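Putative isochorismatase (Streptomyces avermitilis, PDB 3KL2) is of unknown function but probably acts as a hydrolase of the isochorismatase-like cysteine hydrolase family. Local coordinates at residues A[35-38]-A[43-46]; A[58-63]-A[182-187]; A[67-72]-A[123-128]; A[133-138]-A[169-174]; A[160-165]-A[191-196]. All coordinates share one frame; numbering follows the deposited sequence.

Contact 1: residues A[35-38]-A[43-46]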
loop_
_atom_site.group_PDB
_atom_site.type_symbol
_atom_site.label_atom_id
_atom_site.label_comp_id
_atom_site.label_asym_id
_atom_site.label_seq_id
_atom_site.Cartn_x
_atom_site.Cartn_y
_atom_site.Cartn_z
ATOM N N ASN A 35 22.271 5.059 -17.238
ATOM C CA ASN A 35 22.877 5.772 -18.332
ATOM C C ASN A 35 21.915 6.786 -18.916
ATOM O O ASN A 35 22.311 7.919 -19.178
ATOM C CB ASN A 35 23.391 4.821 -19.438
ATOM C CG ASN A 35 24.595 4.005 -19.000
ATOM O OD1 ASN A 35 25.558 4.555 -18.457
ATOM N ND2 ASN A 35 24.538 2.668 -19.205
ATOM N N GLU A 36 20.644 6.404 -19.037
ATOM C CA GLU A 36 19.642 7.260 -19.676
ATOM C C GLU A 36 19.649 8.705 -19.143
ATOM O O GLU A 36 19.332 9.640 -19.891
ATOM C CB GLU A 36 18.245 6.644 -19.578
ATOM C CG GLU A 36 17.395 6.956 -20.788
ATOM C CD GLU A 36 17.703 6.033 -21.944
ATOM O OE1 GLU A 36 17.090 4.938 -21.962
ATOM O OE2 GLU A 36 18.526 6.408 -22.838
ATOM N N PHE A 37 20.064 8.869 -17.883
ATOM C CA PHE A 37 20.180 10.177 -17.222
ATOM C C PHE A 37 21.622 10.636 -17.073
ATOM O O PHE A 37 21.942 11.801 -17.324
ATOM C CB PHE A 37 19.608 10.096 -15.779
ATOM C CG PHE A 37 18.118 10.212 -15.672
ATOM C CD1 PHE A 37 17.424 11.233 -16.300
ATOM C CD2 PHE A 37 17.418 9.362 -14.846
ATOM C CE1 PHE A 37 16.006 11.361 -16.158
ATOM C CE2 PHE A 37 16.013 9.475 -14.687
ATOM C CZ PHE A 37 15.318 10.460 -15.337
ATOM N N THR A 38 22.499 9.735 -16.632
ATOM C CA THR A 38 23.843 10.097 -16.173
ATOM C C THR A 38 24.880 10.352 -17.254
ATOM O O THR A 38 25.865 11.034 -16.999
ATOM C CB THR A 38 24.441 8.944 -15.354
ATOM O OG1 THR A 38 24.359 7.763 -16.155
ATOM C CG2 THR A 38 23.687 8.748 -14.036
ATOM N N VAL A 43 19.119 9.275 -23.349
ATOM C CA VAL A 43 18.055 10.061 -23.969
ATOM C C VAL A 43 17.585 11.229 -23.123
ATOM O O VAL A 43 16.992 12.169 -23.637
ATOM C CB VAL A 43 16.844 9.167 -24.311
ATOM C CG1 VAL A 43 15.558 10.021 -24.419
ATOM C CG2 VAL A 43 17.139 8.373 -25.617
ATOM N N LEU A 44 17.815 11.152 -21.819
ATOM C CA LEU A 44 17.340 12.186 -20.917
ATOM C C LEU A 44 18.509 12.921 -20.307
ATOM O O LEU A 44 18.342 13.712 -19.385
ATOM C CB LEU A 44 16.487 11.546 -19.819
ATOM C CG LEU A 44 15.131 11.118 -20.385
ATOM C CD1 LEU A 44 14.420 10.166 -19.416
ATOM C CD2 LEU A 44 14.244 12.378 -20.714
ATOM N N HIS A 45 19.706 12.634 -20.797
ATOM C CA HIS A 45 20.903 13.207 -20.198
ATOM C C HIS A 45 21.028 14.704 -20.481
ATOM O O HIS A 45 21.516 15.440 -19.620
ATOM C CB HIS A 45 22.155 12.493 -20.702
ATOM C CG HIS A 45 23.432 13.159 -20.284
ATOM N ND1 HIS A 45 23.866 13.173 -18.971
ATOM C CD2 HIS A 45 24.363 13.837 -21.002
ATOM C CE1 HIS A 45 25.017 13.826 -18.899
ATOM N NE2 HIS A 45 25.341 14.238 -20.116
ATOM N N GLY A 46 20.639 15.132 -21.684
ATOM C CA GLY A 46 20.699 16.562 -22.048
ATOM C C GLY A 46 19.917 17.419 -21.059
ATOM O O GLY A 46 20.359 18.482 -20.629
#
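The carbonyl oxygen of Phe-37 is held twice by one residue: His-45 ND1 donates to Phe-37 O at 2.9 Å, and His-45 CA makes a CH...O contact to the same atom at 3.4 Å. The acceptor lies in the imidazole plane, whereas the nitrogen is tilted from the carbonyl plane. His-45 reaches it with CG anti to its own backbone N (chi1 172°). One residue earlier on each segment, Leu-44 N donates to Glu-36 O at 2.9 Å. The Glu-36 side chain, bent at chi2, brings OE2 to Val-43 N (3.0 Å), a nearly straight bond that uses the anti side of the carboxylate; its OE1 accepts from Phe-106 N. Beside these polar bonds, Leu-44 CB packs 3.7 Å from Phe-37 CD1, the two side chains running side by side. The contact thus folds the start of helix 45-55 back on the short helix 35-38, which follows strand 26-31; the Phe-37 ring stacks on Phe-159 at the end of strand 153-159 and touches Val-48 of helix 45-55.

Contact 2: residues A[58-63]-A[182-187]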
loop_
_atom_site.group_PDB
_atom_site.type_symbol
_atom_site.label_atom_id
_atom_site.label_comp_id
_atom_site.label_asym_id
_atom_site.label_seq_id
_atom_site.Cartn_x
_atom_site.Cartn_y
_atom_site.Cartn_z
ATOM N N LEU A 58 27.109 13.209 -9.217
ATOM C CA LEU A 58 27.593 11.882 -9.527
ATOM C C LEU A 58 28.824 11.548 -8.648
ATOM O O LEU A 58 28.816 10.549 -7.928
ATOM C CB LEU A 58 27.862 11.696 -11.027
ATOM C CG LEU A 58 28.275 10.256 -11.359
ATOM C CD1 LEU A 58 27.110 9.322 -11.043
ATOM C CD2 LEU A 58 28.803 10.069 -12.815
ATOM N N ALA A 59 29.839 12.393 -8.655
ATOM C CA ALA A 59 31.003 12.166 -7.808
ATOM C C ALA A 59 30.611 12.152 -6.340
ATOM O O ALA A 59 31.183 11.410 -5.534
ATOM C CB ALA A 59 32.118 13.222 -8.074
ATOM N N ASN A 60 29.643 12.971 -5.973
ATOM C CA ASN A 60 29.276 13.067 -4.558
ATOM C C ASN A 60 28.591 11.761 -4.102
ATOM O O ASN A 60 28.761 11.309 -2.980
ATOM C CB ASN A 60 28.324 14.251 -4.318
ATOM C CG ASN A 60 28.986 15.603 -4.450
ATOM O OD1 ASN A 60 30.118 15.813 -4.015
ATOM N ND2 ASN A 60 28.247 16.550 -5.020
ATOM N N THR A 61 27.802 11.180 -4.984
ATOM C CA THR A 61 27.121 9.931 -4.665
ATOM C C THR A 61 28.159 8.833 -4.465
ATOM O O THR A 61 28.077 8.065 -3.498
ATOM C CB THR A 61 26.118 9.523 -5.760
ATOM O OG1 THR A 61 25.232 10.615 -6.021
ATOM C CG2 THR A 61 25.294 8.313 -5.310
ATOM N N VAL A 62 29.159 8.807 -5.357
ATOM C CA VAL A 62 30.241 7.810 -5.286
ATOM C C VAL A 62 30.908 7.886 -3.932
ATOM O O VAL A 62 31.039 6.887 -3.268
ATOM C CB VAL A 62 31.249 7.953 -6.426
ATOM C CG1 VAL A 62 32.448 7.001 -6.227
ATOM C CG2 VAL A 62 30.562 7.672 -7.745
ATOM N N ALA A 63 31.279 9.084 -3.503
ATOM C CA ALA A 63 31.905 9.253 -2.209
ATOM C C ALA A 63 30.992 8.814 -1.043
ATOM O O ALA A 63 31.486 8.432 0.027
ATOM C CB ALA A 63 32.346 10.691 -2.026
ATOM N N LEU A 182 19.860 13.601 0.266
ATOM C CA LEU A 182 21.177 14.060 -0.035
ATOM C C LEU A 182 21.046 15.224 -1.010
ATOM O O LEU A 182 20.901 15.018 -2.248
ATOM C CB LEU A 182 22.011 12.944 -0.656
ATOM C CG LEU A 182 22.479 11.788 0.254
ATOM C CD1 LEU A 182 22.900 10.601 -0.565
ATOM C CD2 LEU A 182 23.629 12.236 1.141
ATOM N N THR A 183 21.100 16.438 -0.453
ATOM C CA THR A 183 20.831 17.670 -1.215
ATOM C C THR A 183 21.786 17.864 -2.385
ATOM O O THR A 183 21.371 18.385 -3.411
ATOM C CB THR A 183 20.873 18.927 -0.309
ATOM O OG1 THR A 183 22.165 19.026 0.333
ATOM C CG2 THR A 183 19.755 18.844 0.763
ATOM N N ASP A 184 23.039 17.419 -2.246
ATOM C CA ASP A 184 24.010 17.482 -3.347
ATOM C C ASP A 184 24.254 16.131 -4.049
ATOM O O ASP A 184 25.304 15.962 -4.665
ATOM C CB ASP A 184 25.362 18.131 -2.915
ATOM C CG ASP A 184 26.047 17.385 -1.775
ATOM O OD1 ASP A 184 25.444 16.414 -1.298
ATOM O OD2 ASP A 184 27.166 17.766 -1.331
ATOM N N CYS A 185 23.311 15.185 -3.975
ATOM C CA CYS A 185 23.381 13.931 -4.774
ATOM C C CYS A 185 22.093 13.689 -5.528
ATOM O O CYS A 185 21.689 12.561 -5.761
ATOM C CB CYS A 185 23.674 12.731 -3.896
ATOM S SG CYS A 185 25.215 12.782 -3.054
ATOM N N VAL A 186 21.425 14.758 -5.901
ATOM C CA VAL A 186 20.226 14.641 -6.692
ATOM C C VAL A 186 20.270 15.649 -7.830
ATOM O O VAL A 186 21.026 16.613 -7.747
ATOM C CB VAL A 186 18.955 14.852 -5.836
ATOM C CG1 VAL A 186 18.853 13.754 -4.754
ATOM C CG2 VAL A 186 18.925 16.227 -5.265
ATOM N N ALA A 187 19.472 15.428 -8.874
ATOM C CA ALA A 187 19.411 16.327 -10.015
ATOM C C ALA A 187 18.031 16.312 -10.662
ATOM O O ALA A 187 17.254 15.367 -10.493
ATOM C CB ALA A 187 20.521 15.999 -11.069
#
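This is packing of a helix against a corner of the sheet: one turn of helix 57-71 rests on the type I turn, Leu-182 to Cys-185, that breaks strand 178-187 in the parallel sheet. Asn-60 ND2 donates to Asp-184 O at 3.0 Å. The donor lies in the carbonyl plane, but the oxygen sits 25° out of the plane of the Asn-60 amide. The Asn-60 amide and the Asp-184 carboxylate are stacked with their planes 24° apart, although no bond joins them; Asp-184 OD2 is instead held by Ser-211 OG. One residue on in both segments, Cys-185 CB lies 3.4 Å from Thr-61 OG1. The sulfur, anti to its own carbonyl carbon, is turned to the helix, with Cys-185 SG 3.7 Å from Asn-60 CB. The Thr-61 hydroxyl has its polar partners in Met-57 O and Tyr-33 OH. A single side-chain amide therefore satisfies a carbonyl at the strand's corner, while the cysteine fills the interface by van der Waals contact alone across these segments.

Contact 3: residues A[67-72]-A[123-128]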
loop_
_atom_site.group_PDB
_atom_site.type_symbol
_atom_site.label_atom_id
_atom_site.label_comp_id
_atom_site.label_asym_id
_atom_site.label_seq_id
_atom_site.Cartn_x
_atom_site.Cartn_y
_atom_site.Cartn_z
ATOM N N ALA A 67 31.831 5.430 1.397
ATOM C CA ALA A 67 31.784 5.504 2.858
ATOM C C ALA A 67 30.748 4.542 3.443
ATOM O O ALA A 67 30.943 3.990 4.521
ATOM C CB ALA A 67 31.527 6.906 3.327
ATOM N N ALA A 68 29.659 4.346 2.725
ATOM C CA ALA A 68 28.578 3.467 3.166
ATOM C C ALA A 68 29.101 2.038 3.278
ATOM O O ALA A 68 28.991 1.429 4.337
ATOM C CB ALA A 68 27.402 3.546 2.217
ATOM N N ARG A 69 29.708 1.521 2.214
ATOM C CA ARG A 69 30.329 0.197 2.267
ATOM C C ARG A 69 31.278 0.088 3.474
ATOM O O ARG A 69 31.119 -0.820 4.301
ATOM C CB ARG A 69 31.071 -0.148 0.959
ATOM C CG ARG A 69 30.169 -0.099 -0.287
ATOM C CD ARG A 69 30.538 -1.132 -1.368
ATOM N NE ARG A 69 29.458 -1.312 -2.358
ATOM C CZ ARG A 69 29.368 -0.652 -3.519
ATOM N NH1 ARG A 69 30.281 0.258 -3.888
ATOM N NH2 ARG A 69 28.370 -0.908 -4.346
ATOM N N GLN A 70 32.224 1.022 3.592
ATOM C CA GLN A 70 33.180 1.001 4.716
ATOM C C GLN A 70 32.462 0.804 6.059
ATOM O O GLN A 70 32.949 0.070 6.891
ATOM C CB GLN A 70 34.079 2.251 4.764
ATOM N N ALA A 71 31.309 1.437 6.255
ATOM C CA ALA A 71 30.549 1.292 7.506
ATOM C C ALA A 71 29.580 0.091 7.526
ATOM O O ALA A 71 28.972 -0.172 8.555
ATOM C CB ALA A 71 29.788 2.596 7.825
ATOM N N GLY A 72 29.435 -0.621 6.406
ATOM C CA GLY A 72 28.590 -1.814 6.338
ATOM C C GLY A 72 27.125 -1.516 6.089
ATOM O O GLY A 72 26.262 -2.290 6.507
ATOM N N ASN A 123 29.177 -6.953 -5.187
ATOM C CA ASN A 123 28.919 -7.959 -4.136
ATOM C C ASN A 123 28.099 -7.505 -2.922
ATOM O O ASN A 123 28.580 -6.741 -2.046
ATOM C CB ASN A 123 30.265 -8.565 -3.651
ATOM N N GLY A 124 26.858 -7.961 -2.877
ATOM C CA GLY A 124 26.025 -7.711 -1.693
ATOM C C GLY A 124 25.048 -6.543 -1.788
ATOM O O GLY A 124 24.158 -6.384 -0.913
ATOM N N ASP A 125 25.249 -5.693 -2.800
ATOM C CA ASP A 125 24.314 -4.627 -3.095
ATOM C C ASP A 125 22.978 -5.233 -3.531
ATOM O O ASP A 125 22.945 -6.209 -4.297
ATOM C CB ASP A 125 24.808 -3.796 -4.255
ATOM C CG ASP A 125 25.946 -2.863 -3.892
ATOM O OD1 ASP A 125 26.507 -2.900 -2.759
ATOM O OD2 ASP A 125 26.281 -2.066 -4.804
ATOM N N ILE A 126 21.892 -4.604 -3.074
ATOM C CA ILE A 126 20.550 -5.032 -3.417
ATOM C C ILE A 126 20.102 -4.219 -4.615
ATOM O O ILE A 126 20.332 -3.017 -4.671
ATOM C CB ILE A 126 19.610 -4.841 -2.183
ATOM C CG1 ILE A 126 19.995 -5.842 -1.084
ATOM C CG2 ILE A 126 18.140 -4.948 -2.557
ATOM C CD1 ILE A 126 19.526 -5.431 0.341
ATOM N N VAL A 127 19.507 -4.870 -5.593
ATOM C CA VAL A 127 18.950 -4.185 -6.748
ATOM C C VAL A 127 17.434 -4.375 -6.657
ATOM O O VAL A 127 16.925 -5.468 -6.866
ATOM C CB VAL A 127 19.561 -4.689 -8.101
ATOM C CG1 VAL A 127 18.873 -4.071 -9.329
ATOM C CG2 VAL A 127 21.080 -4.374 -8.174
ATOM N N ILE A 128 16.743 -3.294 -6.286
ATOM C CA ILE A 128 15.278 -3.243 -6.135
ATOM C C ILE A 128 14.605 -3.501 -7.459
ATOM O O ILE A 128 15.021 -2.945 -8.464
ATOM C CB ILE A 128 14.879 -1.815 -5.604
ATOM C CG1 ILE A 128 15.461 -1.607 -4.197
ATOM C CG2 ILE A 128 13.393 -1.575 -5.639
ATOM C CD1 ILE A 128 15.343 -2.827 -3.170
#
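Arg-69 and Asp-125 form a salt bridge that makes up the whole contact between these segments. The guanidinium meets the carboxylate edge on, with the two planes only 9° apart, so that two nitrogens face two oxygens. Arg-69 NH2 is modelled 2.4 Å from Asp-125 OD2, a separation too short to be taken literally, while Arg-69 NE makes a weak bond to Asp-125 OD1 at 3.4 Å. The exact shape of the pairing is therefore doubtful. Arg-69 gets there by bending at chi2 (-146°) and extending again at chi3, which carries its end from the flank of the helix to the loop, where the aspartate crosses it at about a right angle.

A second shell positions the aspartate. Asp-125 OD2 also accepts from Val-122 N and from His-77 NE2, ties that hold the carboxylate to its own loop and to strand 75-78; the cluster of donors would probably favour the ionised form. The arginine chain lies on Val-122. Three residues on from Arg-69, Gly-72 ends helix 57-71 in a Schellman motif, its N bonded to Arg-69 O at 2.7 Å. At this surface site the bridge ties the last turns of helix 57-71 to the loop leading into strand 126-127, an outermost strand of the sheet in this chain, which pairs with strand 75-78 through Ile-126, the bonding continuing at Ile-128 just beyond it.

Contact 4: residues A[133-138]-A[169-174]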
loop_
_atom_site.group_PDB
_atom_site.type_symbol
_atom_site.label_atom_id
_atom_site.label_comp_id
_atom_site.label_asym_id
_atom_site.label_seq_id
_atom_site.Cartn_x
_atom_site.Cartn_y
_atom_site.Cartn_z
ATOM N N GLY A 133 6.953 3.294 -12.102
ATOM C CA GLY A 133 6.426 4.619 -11.931
ATOM C C GLY A 133 7.503 5.422 -11.301
ATOM O O GLY A 133 8.678 5.119 -11.451
ATOM N N LEU A 134 7.099 6.464 -10.588
ATOM C CA LEU A 134 8.030 7.438 -10.055
ATOM C C LEU A 134 8.350 7.185 -8.614
ATOM O O LEU A 134 9.522 7.288 -8.163
ATOM C CB LEU A 134 7.441 8.838 -10.220
ATOM C CG LEU A 134 7.059 9.300 -11.654
ATOM C CD1 LEU A 134 8.155 8.950 -12.713
ATOM C CD2 LEU A 134 5.720 8.779 -12.060
ATOM N N ASP A 135 7.317 6.920 -7.836
ATOM C CA ASP A 135 7.536 6.607 -6.428
ATOM C C ASP A 135 8.200 5.233 -6.325
ATOM O O ASP A 135 7.684 4.278 -6.824
ATOM C CB ASP A 135 6.181 6.615 -5.722
ATOM C CG ASP A 135 6.301 6.351 -4.243
ATOM O OD1 ASP A 135 7.432 6.093 -3.745
ATOM O OD2 ASP A 135 5.242 6.378 -3.574
ATOM N N THR A 136 9.359 5.126 -5.707
ATOM C CA THR A 136 10.012 3.838 -5.583
ATOM C C THR A 136 9.139 2.853 -4.722
ATOM O O THR A 136 9.115 1.634 -4.962
ATOM C CB THR A 136 11.477 4.016 -4.981
ATOM O OG1 THR A 136 12.184 5.020 -5.719
ATOM C CG2 THR A 136 12.299 2.730 -5.062
ATOM N N PHE A 137 8.395 3.349 -3.731
ATOM C CA PHE A 137 7.533 2.463 -2.937
ATOM C C PHE A 137 6.316 1.931 -3.681
ATOM O O PHE A 137 5.745 0.954 -3.245
ATOM C CB PHE A 137 7.085 3.164 -1.661
ATOM C CG PHE A 137 8.202 3.367 -0.638
ATOM C CD1 PHE A 137 8.487 2.383 0.285
ATOM C CD2 PHE A 137 8.960 4.521 -0.631
ATOM C CE1 PHE A 137 9.504 2.546 1.246
ATOM C CE2 PHE A 137 9.989 4.720 0.337
ATOM C CZ PHE A 137 10.262 3.723 1.270
ATOM N N ALA A 138 5.913 2.520 -4.804
ATOM C CA ALA A 138 4.590 2.143 -5.424
ATOM C C ALA A 138 4.595 0.915 -6.356
ATOM O O ALA A 138 3.553 0.370 -6.632
ATOM C CB ALA A 138 3.953 3.349 -6.176
ATOM N N MET A 169 10.546 10.130 -1.192
ATOM C CA MET A 169 10.620 10.848 0.087
ATOM C C MET A 169 9.232 10.986 0.737
ATOM O O MET A 169 9.035 10.716 1.916
ATOM C CB MET A 169 11.159 12.237 -0.199
ATOM C CG MET A 169 11.429 13.152 1.055
ATOM S SD MET A 169 11.852 14.820 0.519
ATOM C CE MET A 169 10.425 15.289 -0.435
ATOM N N ARG A 170 8.241 11.396 -0.045
ATOM C CA ARG A 170 6.919 11.595 0.531
ATOM C C ARG A 170 6.371 10.288 1.119
ATOM O O ARG A 170 5.975 10.218 2.304
ATOM C CB ARG A 170 5.988 12.235 -0.478
ATOM C CG ARG A 170 6.344 13.671 -0.763
ATOM C CD ARG A 170 5.608 14.231 -1.995
ATOM N NE ARG A 170 5.925 15.654 -2.180
ATOM C CZ ARG A 170 5.158 16.666 -1.783
ATOM N NH1 ARG A 170 3.960 16.457 -1.213
ATOM N NH2 ARG A 170 5.579 17.911 -1.998
ATOM N N THR A 171 6.420 9.239 0.316
ATOM C CA THR A 171 5.905 7.953 0.723
ATOM C C THR A 171 6.782 7.382 1.859
ATOM O O THR A 171 6.270 6.837 2.827
ATOM C CB THR A 171 5.729 7.001 -0.516
ATOM O OG1 THR A 171 4.857 7.636 -1.450
ATOM C CG2 THR A 171 5.119 5.595 -0.169
ATOM N N GLY A 172 8.081 7.515 1.758
ATOM C CA GLY A 172 8.976 7.103 2.850
ATOM C C GLY A 172 8.552 7.670 4.181
ATOM O O GLY A 172 8.514 6.975 5.240
ATOM N N TYR A 173 8.207 8.953 4.122
ATOM C CA TYR A 173 7.775 9.684 5.278
ATOM C C TYR A 173 6.490 9.131 5.828
ATOM O O TYR A 173 6.341 8.981 7.035
ATOM C CB TYR A 173 7.563 11.156 4.887
ATOM C CG TYR A 173 7.220 12.078 6.050
ATOM C CD1 TYR A 173 8.208 12.503 6.921
ATOM C CD2 TYR A 173 5.930 12.519 6.260
ATOM C CE1 TYR A 173 7.924 13.366 7.978
ATOM C CE2 TYR A 173 5.647 13.369 7.301
ATOM C CZ TYR A 173 6.661 13.775 8.172
ATOM O OH TYR A 173 6.382 14.598 9.232
ATOM N N GLU A 174 5.544 8.878 4.929
ATOM C CA GLU A 174 4.226 8.427 5.294
ATOM C C GLU A 174 4.360 7.082 5.975
ATOM O O GLU A 174 3.555 6.733 6.846
ATOM C CB GLU A 174 3.325 8.243 4.059
ATOM C CG GLU A 174 2.936 9.525 3.359
ATOM C CD GLU A 174 1.932 10.328 4.178
ATOM O OE1 GLU A 174 1.334 9.747 5.137
ATOM O OE2 GLU A 174 1.720 11.531 3.847
#
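Two hydrogen bonds use the Asp-135 carboxylate, one for each oxygen. Across the contact, Thr-171 OG1 donates to Asp-135 OD2; the modelled 2.5 Å is very short and its exact value doubtful. The carboxylate extends to the helix because CG is anti to the backbone N (chi1 -178°). Its other oxygen, Asp-135 OD1, accepts from Phe-137 N at 2.9 Å from well above the carboxylate plane, a capping bond that makes Asp-135 the N-cap of the short helix 136-139. A cap that also reaches across to a neighbouring helix ties the loop after strand 126-127 to helix 164-174, within the alpha/beta fold built on the parallel sheet.

Apolar packing lies beside the polar pair. Thr-171 CG2 comes within 3.5 Å of Phe-137 CB, as the two side chains slide past each other in opposite directions. Further along the ring, Phe-137 CE2 approaches Gly-172 CA to 3.6 Å, so the aromatic lies close against bare helix backbone; Leu-142 and Leu-146 of helix 142-149 also touch it.

Subunit contacts form the third kind. Glu-174 OE2 of the third subunit accepts from both Leu-134 N and Asp-135 N, and Glu-174 OE2 of this chain accepts in return from Asp-135 N of that subunit.

Contact 5: residues A[160-165]-A[191-196]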
loop_
_atom_site.group_PDB
_atom_site.type_symbol
_atom_site.label_atom_id
_atom_site.label_comp_id
_atom_site.label_asym_id
_atom_site.label_seq_id
_atom_site.Cartn_x
_atom_site.Cartn_y
_atom_site.Cartn_z
ATOM N N LEU A 160 14.490 11.997 -10.421
ATOM C CA LEU A 160 14.704 13.427 -10.484
ATOM C C LEU A 160 14.333 14.057 -9.166
ATOM O O LEU A 160 13.295 13.704 -8.590
ATOM C CB LEU A 160 13.810 14.051 -11.529
ATOM C CG LEU A 160 14.098 13.632 -12.963
ATOM C CD1 LEU A 160 12.851 13.869 -13.836
ATOM C CD2 LEU A 160 15.327 14.348 -13.470
ATOM N N THR A 161 15.125 15.051 -8.749
ATOM C CA THR A 161 14.872 15.822 -7.542
ATOM C C THR A 161 13.399 16.082 -7.233
ATOM O O THR A 161 12.980 15.814 -6.123
ATOM C CB THR A 161 15.472 17.186 -7.653
ATOM O OG1 THR A 161 16.867 17.065 -7.905
ATOM C CG2 THR A 161 15.219 17.973 -6.365
ATOM N N ASN A 162 12.633 16.635 -8.188
ATOM C CA ASN A 162 11.232 16.979 -7.907
ATOM C C ASN A 162 10.232 15.944 -8.375
ATOM O O ASN A 162 9.031 16.150 -8.227
ATOM C CB ASN A 162 10.840 18.377 -8.443
ATOM C CG ASN A 162 11.083 18.511 -9.929
ATOM O OD1 ASN A 162 12.092 18.035 -10.448
ATOM N ND2 ASN A 162 10.139 19.103 -10.623
ATOM N N CYS A 163 10.707 14.825 -8.906
ATOM C CA CYS A 163 9.826 13.808 -9.396
ATOM C C CYS A 163 9.946 12.545 -8.531
ATOM O O CYS A 163 9.444 12.526 -7.412
ATOM C CB CYS A 163 10.091 13.575 -10.872
ATOM S SG CYS A 163 8.769 12.619 -11.648
ATOM N N CYS A 164 10.669 11.545 -9.027
ATOM C CA CYS A 164 10.889 10.262 -8.364
ATOM C C CYS A 164 11.562 10.393 -6.990
ATOM O O CYS A 164 11.228 9.655 -6.073
ATOM C CB CYS A 164 11.741 9.361 -9.281
ATOM S SG CYS A 164 11.222 9.414 -11.061
ATOM N N VAL A 165 12.507 11.320 -6.834
ATOM C CA VAL A 165 13.146 11.468 -5.542
ATOM C C VAL A 165 12.131 12.042 -4.557
ATOM O O VAL A 165 11.927 11.522 -3.454
ATOM C CB VAL A 165 14.422 12.353 -5.569
ATOM C CG1 VAL A 165 14.830 12.680 -4.162
ATOM C CG2 VAL A 165 15.569 11.659 -6.322
ATOM N N GLN A 191 17.447 23.839 -12.794
ATOM C CA GLN A 191 18.054 24.310 -11.554
ATOM C C GLN A 191 16.961 24.910 -10.673
ATOM O O GLN A 191 16.955 24.685 -9.453
ATOM C CB GLN A 191 19.147 25.370 -11.844
ATOM C CG GLN A 191 20.015 25.738 -10.637
ATOM C CD GLN A 191 20.970 24.609 -10.219
ATOM O OE1 GLN A 191 21.260 24.404 -9.017
ATOM N NE2 GLN A 191 21.439 23.852 -11.210
ATOM N N GLU A 192 16.046 25.658 -11.304
ATOM C CA GLU A 192 14.960 26.305 -10.596
ATOM C C GLU A 192 14.070 25.219 -9.934
ATOM O O GLU A 192 13.853 25.261 -8.726
ATOM C CB GLU A 192 14.173 27.276 -11.521
ATOM N N GLU A 193 13.614 24.233 -10.710
ATOM C CA GLU A 193 12.818 23.102 -10.164
ATOM C C GLU A 193 13.580 22.391 -9.042
ATOM O O GLU A 193 13.017 22.072 -7.995
ATOM C CB GLU A 193 12.443 22.086 -11.253
ATOM C CG GLU A 193 11.591 22.652 -12.400
ATOM C CD GLU A 193 11.043 21.574 -13.403
ATOM O OE1 GLU A 193 11.257 20.341 -13.206
ATOM O OE2 GLU A 193 10.376 22.010 -14.397
ATOM N N HIS A 194 14.863 22.162 -9.260
ATOM C CA HIS A 194 15.737 21.529 -8.274
ATOM C C HIS A 194 15.800 22.265 -6.935
ATOM O O HIS A 194 15.554 21.678 -5.885
ATOM C CB HIS A 194 17.129 21.426 -8.897
ATOM C CG HIS A 194 18.184 20.886 -7.991
ATOM N ND1 HIS A 194 18.399 19.533 -7.821
ATOM C CD2 HIS A 194 19.120 21.520 -7.238
ATOM C CE1 HIS A 194 19.424 19.361 -6.998
ATOM N NE2 HIS A 194 19.879 20.548 -6.631
ATOM N N ASN A 195 16.120 23.552 -6.987
ATOM C CA ASN A 195 16.324 24.384 -5.801
ATOM C C ASN A 195 15.041 24.561 -4.992
ATOM O O ASN A 195 15.084 24.639 -3.763
ATOM C CB ASN A 195 16.801 25.789 -6.207
ATOM C CG ASN A 195 18.165 25.799 -6.892
ATOM O OD1 ASN A 195 18.940 24.872 -6.795
ATOM N ND2 ASN A 195 18.457 26.897 -7.564
ATOM N N ASN A 196 13.915 24.683 -5.697
ATOM C CA ASN A 196 12.638 24.907 -5.056
ATOM C C ASN A 196 12.245 23.641 -4.257
ATOM O O ASN A 196 11.985 23.708 -3.033
ATOM C CB ASN A 196 11.590 25.365 -6.085
ATOM C CG ASN A 196 11.756 26.911 -6.496
ATOM O OD1 ASN A 196 12.230 27.743 -5.710
ATOM N ND2 ASN A 196 11.339 27.255 -7.714
#
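Thr-161 and His-194 make the tightly packed part of this contact. Thr-161 OG1 and His-194 ND1 share a hydrogen bond of 2.9 Å, the hydroxyl lying near the plane of the imidazole at its edge. A chi1 of 176° swings the imidazole away from the backbone N and toward Thr-161, which it meets at about a right angle; Val-186 of strand 178-187 packs against both. The looser part joins a buried Asn-162 to a partly exposed Glu-193. There Asn-162 ND2 donates to Glu-193 OE1 at 3.1 Å, approaching from above the carboxylate, with amide and carboxylate planes 68° apart. The same ND2 bonds Asp-201 OD1 of the third subunit, so this side also belongs to a subunit interface. Between strand 153-159 and helix 164-174, a type I turn closes with Cys-163 N bonded to Leu-160 O at 2.8 Å; Val-165 N reaches that oxygen from the opposite face. A cis peptide before Leu-160, with Cys-164 at the start of the helix, is consistent with the active-site turn of isochorismatase-like cysteine hydrolases.

All five contacts lie in one alpha/beta unit around a parallel sheet of strand order 3-2-1-4-5-6. Contact 1 comes first along the chain; contacts 3 and 4 follow one another within the span of contact 2, which contact 5 crosses. Contacts 2 and 3, centres 16 Å apart, share helix 57-71 and join it to the corner in strand 178-187 and to the loop leading into strand 126-127. Contacts 4 and 5 share helix 164-174, touch through Leu-134 and Cys-163, and both reach the third subunit, linking this part of the fold to assembly. Contact 5 also touches contact 2, through Thr-161 and Ala-187, and contact 1, through Leu-160 and Phe-37. Contact 3 lies farthest from it, centres about 26 Å apart.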